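Local structure of hypothetical protein CC0527 (2O0Q) at residues Leu8-Ala11 with Glu12-Ala16; Glu23-Ala26 with Val27-Ala30; Asp100-Ala103 with Asp104-Gln108. The protein is of unknown function, a small DUF952-family protein that may be distantly related to ADP-ribosyl-transferring enzymes. All coordinates share one frame; numbering follows the deposited sequence.

Contact 1. Residues Leu8-Ala11 with Glu12-Ala16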
loop_
_atom_site.group_PDB
_atom_site.type_symbol
_atom_site.label_atom_id
_atom_site.label_comp_id
_atom_site.label_asym_id
_atom_site.label_seq_id
_atom_site.Cartn_x
_atom_site.Cartn_y
_atom_site.Cartn_z
ATOM N N LEU A 8 -0.677 5.167 -1.783
ATOM C CA LEU A 8 -1.802 5.826 -2.440
ATOM C C LEU A 8 -1.673 7.337 -2.338
ATOM O O LEU A 8 -0.897 7.858 -1.531
ATOM C CB LEU A 8 -3.142 5.373 -1.832
ATOM C CG LEU A 8 -3.671 6.015 -0.540
ATOM C CD1 LEU A 8 -5.066 5.488 -0.264
ATOM C CD2 LEU A 8 -2.771 5.712 0.628
ATOM N N SER A 9 -2.431 8.045 -3.164
ATOM C CA SER A 9 -2.387 9.503 -3.166
ATOM C C SER A 9 -3.029 10.065 -1.904
ATOM O O SER A 9 -3.852 9.407 -1.263
ATOM C CB SER A 9 -3.122 10.052 -4.392
ATOM O OG SER A 9 -4.526 9.870 -4.276
ATOM N N ARG A 10 -2.646 11.286 -1.548
ATOM C CA ARG A 10 -3.209 11.949 -0.376
ATOM C C ARG A 10 -4.721 12.094 -0.570
ATOM O O ARG A 10 -5.503 11.922 0.368
ATOM C CB ARG A 10 -2.549 13.321 -0.194
ATOM C CG ARG A 10 -3.283 14.288 0.738
ATOM C CD ARG A 10 -3.575 13.689 2.106
ATOM N NE ARG A 10 -2.368 13.333 2.847
ATOM C CZ ARG A 10 -2.373 12.899 4.104
ATOM N NH1 ARG A 10 -3.524 12.773 4.752
ATOM N NH2 ARG A 10 -1.235 12.585 4.713
ATOM N N ALA A 11 -5.130 12.394 -1.797
ATOM C CA ALA A 11 -6.550 12.549 -2.101
ATOM C C ALA A 11 -7.306 11.271 -1.760
ATOM O O ALA A 11 -8.352 11.306 -1.112
ATOM C CB ALA A 11 -6.737 12.885 -3.576
ATOM N N GLU A 12 -6.771 10.138 -2.197
ATOM C CA GLU A 12 -7.419 8.866 -1.938
ATOM C C GLU A 12 -7.468 8.525 -0.456
ATOM O O GLU A 12 -8.458 7.965 0.023
ATOM C CB GLU A 12 -6.727 7.760 -2.737
ATOM C CG GLU A 12 -7.035 7.848 -4.230
ATOM C CD GLU A 12 -6.167 6.934 -5.068
ATOM O OE1 GLU A 12 -4.930 7.097 -5.025
ATOM O OE2 GLU A 12 -6.721 6.059 -5.772
ATOM N N TRP A 13 -6.415 8.874 0.278
ATOM C CA TRP A 13 -6.381 8.590 1.706
ATOM C C TRP A 13 -7.392 9.474 2.446
ATOM O O TRP A 13 -8.110 8.996 3.325
ATOM C CB TRP A 13 -4.968 8.804 2.259
ATOM C CG TRP A 13 -4.819 8.472 3.726
ATOM C CD1 TRP A 13 -4.171 9.218 4.667
ATOM C CD2 TRP A 13 -5.322 7.314 4.412
ATOM N NE1 TRP A 13 -4.240 8.604 5.895
ATOM C CE2 TRP A 13 -4.941 7.433 5.769
ATOM C CE3 TRP A 13 -6.057 6.188 4.013
ATOM C CZ2 TRP A 13 -5.270 6.471 6.733
ATOM C CZ3 TRP A 13 -6.387 5.226 4.977
ATOM C CH2 TRP A 13 -5.992 5.379 6.320
ATOM N N ASP A 14 -7.459 10.759 2.093
ATOM C CA ASP A 14 -8.423 11.643 2.745
ATOM C C ASP A 14 -9.835 11.149 2.437
ATOM O O ASP A 14 -10.702 11.115 3.317
ATOM C CB ASP A 14 -8.281 13.092 2.256
ATOM C CG ASP A 14 -7.062 13.790 2.827
ATOM O OD1 ASP A 14 -6.519 13.330 3.852
ATOM O OD2 ASP A 14 -6.654 14.822 2.252
ATOM N N ALA A 15 -10.058 10.764 1.182
ATOM C CA ALA A 15 -11.357 10.261 0.752
ATOM C C ALA A 15 -11.701 9.001 1.536
ATOM O O ALA A 15 -12.860 8.766 1.889
ATOM C CB ALA A 15 -11.330 9.956 -0.737
ATOM N N ALA A 16 -10.686 8.188 1.805
ATOM C CA ALA A 16 -10.889 6.956 2.552
ATOM C C ALA A 16 -11.296 7.280 3.988
ATOM O O ALA A 16 -12.217 6.674 4.535
ATOM C CB ALA A 16 -9.613 6.124 2.538
#
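Ser-9 and Glu-12 form a capping box where strand 3-9 runs straight into helix 10-19. The hydroxyl OG of Ser-9 accepts from the backbone N of Glu-12 at 3.1 Å. In return the carboxylate of Glu-12 reaches back over the start of the helix: its OE1 takes Ser-9 OG at 2.9 Å and Ser-9 N at 3.3 Å, both on the anti side, so two donors grip one oxygen. The serine torsion makes this possible, since OG sits between the backbone N and the carbonyl carbon (chi1 71°) and faces the first turn.

The tight part lies beneath, on the side of the sheet. CD1 of Leu-8 packs 3.7 Å from Glu-12 CB and equally near the backbone N of Trp-13, while its CD2 meets Trp-13 CB. Both Leu-8 and Trp-13 are buried and rest on Val-57 and Leu-59 of strand 56-62; the indole NE1 is hydrogen-bonded to Glu-96.

Ala-11 and Ala-15 make the solvent side, linked by Ala-15 N to Ala-11 O at 2.9 Å. Arg-10 is a partly exposed but anchored flank: bent at chi2 and chi3, it curls its guanidinium forward along the helix, NH2 in its own salt bridge to Asp-98 and NH1 at the edge of the indole. Arg-10 NH1 also makes a salt bridge to Asp-14 OD1 at 3.2 Å, the oxygen in the guanidinium plane.

Contact 2. Residues Glu23-Ala26 with Val27-Ala30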
loop_
_atom_site.group_PDB
_atom_site.type_symbol
_atom_site.label_atom_id
_atom_site.label_comp_id
_atom_site.label_asym_id
_atom_site.label_seq_id
_atom_site.Cartn_x
_atom_site.Cartn_y
_atom_site.Cartn_z
ATOM N N GLU A 23 -11.529 1.681 -0.162
ATOM C CA GLU A 23 -12.077 0.645 -1.023
ATOM C C GLU A 23 -11.136 0.235 -2.140
ATOM O O GLU A 23 -11.391 -0.740 -2.845
ATOM C CB GLU A 23 -13.417 1.100 -1.595
ATOM C CG GLU A 23 -14.393 1.520 -0.507
ATOM C CD GLU A 23 -15.786 1.765 -1.031
ATOM O OE1 GLU A 23 -15.929 2.542 -2.001
ATOM O OE2 GLU A 23 -16.739 1.186 -0.466
ATOM N N GLY A 24 -10.048 0.977 -2.305
ATOM C CA GLY A 24 -9.083 0.625 -3.332
ATOM C C GLY A 24 -8.838 1.668 -4.402
ATOM O O GLY A 24 -9.672 2.542 -4.647
ATOM N N SER A 25 -7.669 1.572 -5.031
ATOM C CA SER A 25 -7.282 2.469 -6.110
ATOM C C SER A 25 -8.000 1.998 -7.372
ATOM O O SER A 25 -8.693 0.975 -7.355
ATOM C CB SER A 25 -5.775 2.389 -6.346
ATOM O OG SER A 25 -5.437 1.119 -6.888
ATOM N N ALA A 26 -7.819 2.736 -8.465
ATOM C CA ALA A 26 -8.438 2.384 -9.738
ATOM C C ALA A 26 -8.088 0.944 -10.118
ATOM O O ALA A 26 -8.968 0.155 -10.482
ATOM C CB ALA A 26 -7.970 3.335 -10.826
ATOM N N VAL A 27 -6.804 0.606 -10.033
ATOM C CA VAL A 27 -6.363 -0.743 -10.367
ATOM C C VAL A 27 -6.892 -1.775 -9.377
ATOM O O VAL A 27 -7.222 -2.891 -9.771
ATOM C CB VAL A 27 -4.829 -0.842 -10.417
ATOM C CG1 VAL A 27 -4.302 0.026 -11.537
ATOM C CG2 VAL A 27 -4.232 -0.417 -9.087
ATOM N N ASP A 28 -6.972 -1.415 -8.097
ATOM C CA ASP A 28 -7.486 -2.354 -7.099
ATOM C C ASP A 28 -8.919 -2.730 -7.462
ATOM O O ASP A 28 -9.276 -3.909 -7.519
ATOM C CB ASP A 28 -7.501 -1.744 -5.693
ATOM C CG ASP A 28 -6.113 -1.492 -5.137
ATOM O OD1 ASP A 28 -5.164 -2.217 -5.511
ATOM O OD2 ASP A 28 -5.986 -0.570 -4.299
ATOM N N LEU A 29 -9.738 -1.712 -7.702
ATOM C CA LEU A 29 -11.139 -1.925 -8.052
ATOM C C LEU A 29 -11.279 -2.711 -9.350
ATOM O O LEU A 29 -12.218 -3.491 -9.511
ATOM C CB LEU A 29 -11.855 -0.577 -8.152
ATOM C CG LEU A 29 -11.959 0.156 -6.809
ATOM C CD1 LEU A 29 -12.397 1.603 -7.023
ATOM C CD2 LEU A 29 -12.930 -0.584 -5.906
ATOM N N ALA A 30 -10.341 -2.510 -10.271
ATOM C CA ALA A 30 -10.360 -3.220 -11.544
ATOM C C ALA A 30 -10.034 -4.693 -11.350
ATOM O O ALA A 30 -10.690 -5.568 -11.923
ATOM C CB ALA A 30 -9.347 -2.606 -12.508
#
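Ser-25 and Asp-28 face each other across the first turn of helix 26-31 as a capping box, each side chain turned onto the other's backbone N-H. From the serine, OG accepts from Asp-28 N at 3.2 Å. From the aspartate, OD2 accepts from Ser-25 N at 2.8 Å in an almost straight bond, with an N-H...O angle of 175°. The donor reaches OD2 on its anti side, tilted out of the carboxylate plane.

Opposite torsional choices bring the two groups together. Ser-25 OG stands between its backbone N and carbonyl carbon (chi1 69°), leaning forward over the turn, whereas Asp-28 CG lies anti to its own carbonyl carbon (chi1 -68°) and leans back toward the start of the helix. Asp-28 is buried, and both its oxygens have further partners: OD2 makes a salt bridge with Lys-6 and OD1 accepts from the backbone N of His-35. The carboxylate thus ties the helix start to strands 3-9 and 34-38, and its position beside the helix N-terminus and a lysine would be expected to stabilise its negative charge.

Gly-24 comes just before the cap, in a backbone conformation suited to glycine, and its CA lies 3.5 Å from Asp-28 OD2. Leu-29 turns away from the polar pair and back along the incoming loop. Its CG lies over Ser-25 O, the carbonyl that receives Leu-29 N at 2.9 Å. Farther out, one branch reaches Gly-24 O through CD1, and the other stretches to Glu-23, bringing Leu-29 CD2 to 3.4 Å from Glu-23 O.

Contact 3. Residues Asp100-Ala103 with Asp104-Gln108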
loop_
_atom_site.group_PDB
_atom_site.type_symbol
_atom_site.label_atom_id
_atom_site.label_comp_id
_atom_site.label_asym_id
_atom_site.label_seq_id
_atom_site.Cartn_x
_atom_site.Cartn_y
_atom_site.Cartn_z
ATOM N N ASP A 100 8.457 11.281 0.123
ATOM C CA ASP A 100 9.243 12.253 -0.628
ATOM C C ASP A 100 9.835 11.507 -1.822
ATOM O O ASP A 100 10.057 10.301 -1.754
ATOM C CB ASP A 100 10.396 12.814 0.219
ATOM C CG ASP A 100 9.919 13.578 1.442
ATOM O OD1 ASP A 100 9.038 14.449 1.293
ATOM O OD2 ASP A 100 10.436 13.310 2.548
ATOM N N LEU A 101 10.097 12.227 -2.906
ATOM C CA LEU A 101 10.666 11.629 -4.116
ATOM C C LEU A 101 12.170 11.868 -4.182
ATOM O O LEU A 101 12.660 12.879 -3.676
ATOM C CB LEU A 101 10.021 12.251 -5.355
ATOM C CG LEU A 101 8.760 11.677 -6.011
ATOM C CD1 LEU A 101 7.847 11.017 -5.007
ATOM C CD2 LEU A 101 8.058 12.802 -6.748
ATOM N N ASP A 102 12.909 10.938 -4.785
ATOM C CA ASP A 102 14.348 11.135 -4.936
ATOM C C ASP A 102 14.564 11.819 -6.282
ATOM O O ASP A 102 13.594 12.230 -6.930
ATOM C CB ASP A 102 15.119 9.806 -4.838
ATOM C CG ASP A 102 14.791 8.831 -5.956
ATOM O OD1 ASP A 102 15.146 7.640 -5.797
ATOM O OD2 ASP A 102 14.203 9.234 -6.986
ATOM N N ALA A 103 15.822 11.951 -6.699
ATOM C CA ALA A 103 16.156 12.625 -7.953
ATOM C C ALA A 103 15.509 12.015 -9.194
ATOM O O ALA A 103 15.239 12.720 -10.167
ATOM C CB ALA A 103 17.671 12.667 -8.128
ATOM N N ASP A 104 15.262 10.710 -9.156
ATOM C CA ASP A 104 14.652 10.016 -10.286
ATOM C C ASP A 104 13.130 10.059 -10.229
ATOM O O ASP A 104 12.454 9.517 -11.104
ATOM C CB ASP A 104 15.102 8.556 -10.319
ATOM C CG ASP A 104 16.605 8.415 -10.330
ATOM O OD1 ASP A 104 17.266 9.200 -11.043
ATOM O OD2 ASP A 104 17.122 7.513 -9.633
ATOM N N GLY A 105 12.598 10.701 -9.194
ATOM C CA GLY A 105 11.158 10.789 -9.044
ATOM C C GLY A 105 10.585 9.564 -8.356
ATOM O O GLY A 105 9.367 9.382 -8.303
ATOM N N VAL A 106 11.464 8.715 -7.833
ATOM C CA VAL A 106 11.037 7.497 -7.146
ATOM C C VAL A 106 10.770 7.782 -5.667
ATOM O O VAL A 106 11.600 8.384 -4.980
ATOM C CB VAL A 106 12.116 6.391 -7.232
ATOM C CG1 VAL A 106 11.661 5.146 -6.461
ATOM C CG2 VAL A 106 12.396 6.049 -8.684
ATOM N N PRO A 107 9.599 7.365 -5.163
ATOM C CA PRO A 107 9.248 7.581 -3.755
ATOM C C PRO A 107 10.240 6.842 -2.847
ATOM O O PRO A 107 10.548 5.672 -3.078
ATOM C CB PRO A 107 7.839 6.995 -3.657
ATOM C CG PRO A 107 7.292 7.180 -5.062
ATOM C CD PRO A 107 8.473 6.762 -5.901
ATOM N N GLN A 108 10.741 7.519 -1.818
ATOM C CA GLN A 108 11.697 6.889 -0.908
ATOM C C GLN A 108 10.987 6.181 0.243
ATOM O O GLN A 108 10.323 6.824 1.053
ATOM C CB GLN A 108 12.665 7.933 -0.339
ATOM C CG GLN A 108 13.518 8.645 -1.375
ATOM C CD GLN A 108 14.576 9.535 -0.741
ATOM O OE1 GLN A 108 14.258 10.484 -0.022
ATOM N NE2 GLN A 108 15.843 9.229 -1.003
HETATM O O HOH W 1 9.814 9.411 1.839
HETATM O O HOH W 2 15.937 6.058 -7.560
HETATM O O HOH W 3 13.920 5.979 -3.903
HETATM O O HOH W 4 16.490 6.859 -3.229
#
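OD2 of Asp-102 accepts from two backbone amides, one inside the turn that Asp-102 opens and one just past it. Val-106 N lies 2.9 Å from this oxygen and comes from above the carboxylate plane; Asp-104 N, at 2.8 Å from OD2, makes a weak, bent bond. What aims the group is a chi1 of 64°, which sets CG between the backbone N and the carbonyl carbon and folds the carboxylate over the turn beside Val-106.

Around this, Asp-102 O receives Gly-105 N at 2.9 Å. Further back, Asp-102 N bonds to Val-106 O, and Gln-108 N reaches Asp-100 O at 2.9 Å in a nearly straight bond. On one side of the loop Leu-101 CD1 lies 3.9 Å from Pro-107 CG, the two side chains pointing the same way.

In the next shell, one water bridges Asp-102 OD1 and Asp-104 OD2, and another joins Asp-100 N to Gln-108 O. Val-106 and Pro-107 rest against helix 39-49 at Gln-43, Ala-46 and Ala-47, while Gly-105 is hydrogen-bonded through its backbone to Gly-52. This is a type I turn with a G1 beta bulge at Gly-105, joining two short arms bridged once, at Leu-101 and Pro-107.

In the fold
Contacts 1 and 2 are successive capping boxes, one starting helix 10-19 and the other helix 26-31, with centres 12 Å apart. They touch directly: Glu-12 OE2 packs 3.6 Å from Ser-25 CA, so the carboxylate that completes the first capping box also lies against the N-cap residue of the second. Contact 3 stands apart, in the loop between strand 93-98 and helix 110-114. Its centre is about 19 Å from that of contact 1 and 24 Å from that of contact 2, with nearest atoms about 9 and 14 Å away. Strand 93-98, which leads toward contact 3, also carries Glu-96 and Asp-98, the partners of Trp-13 and Arg-10 in contact 1.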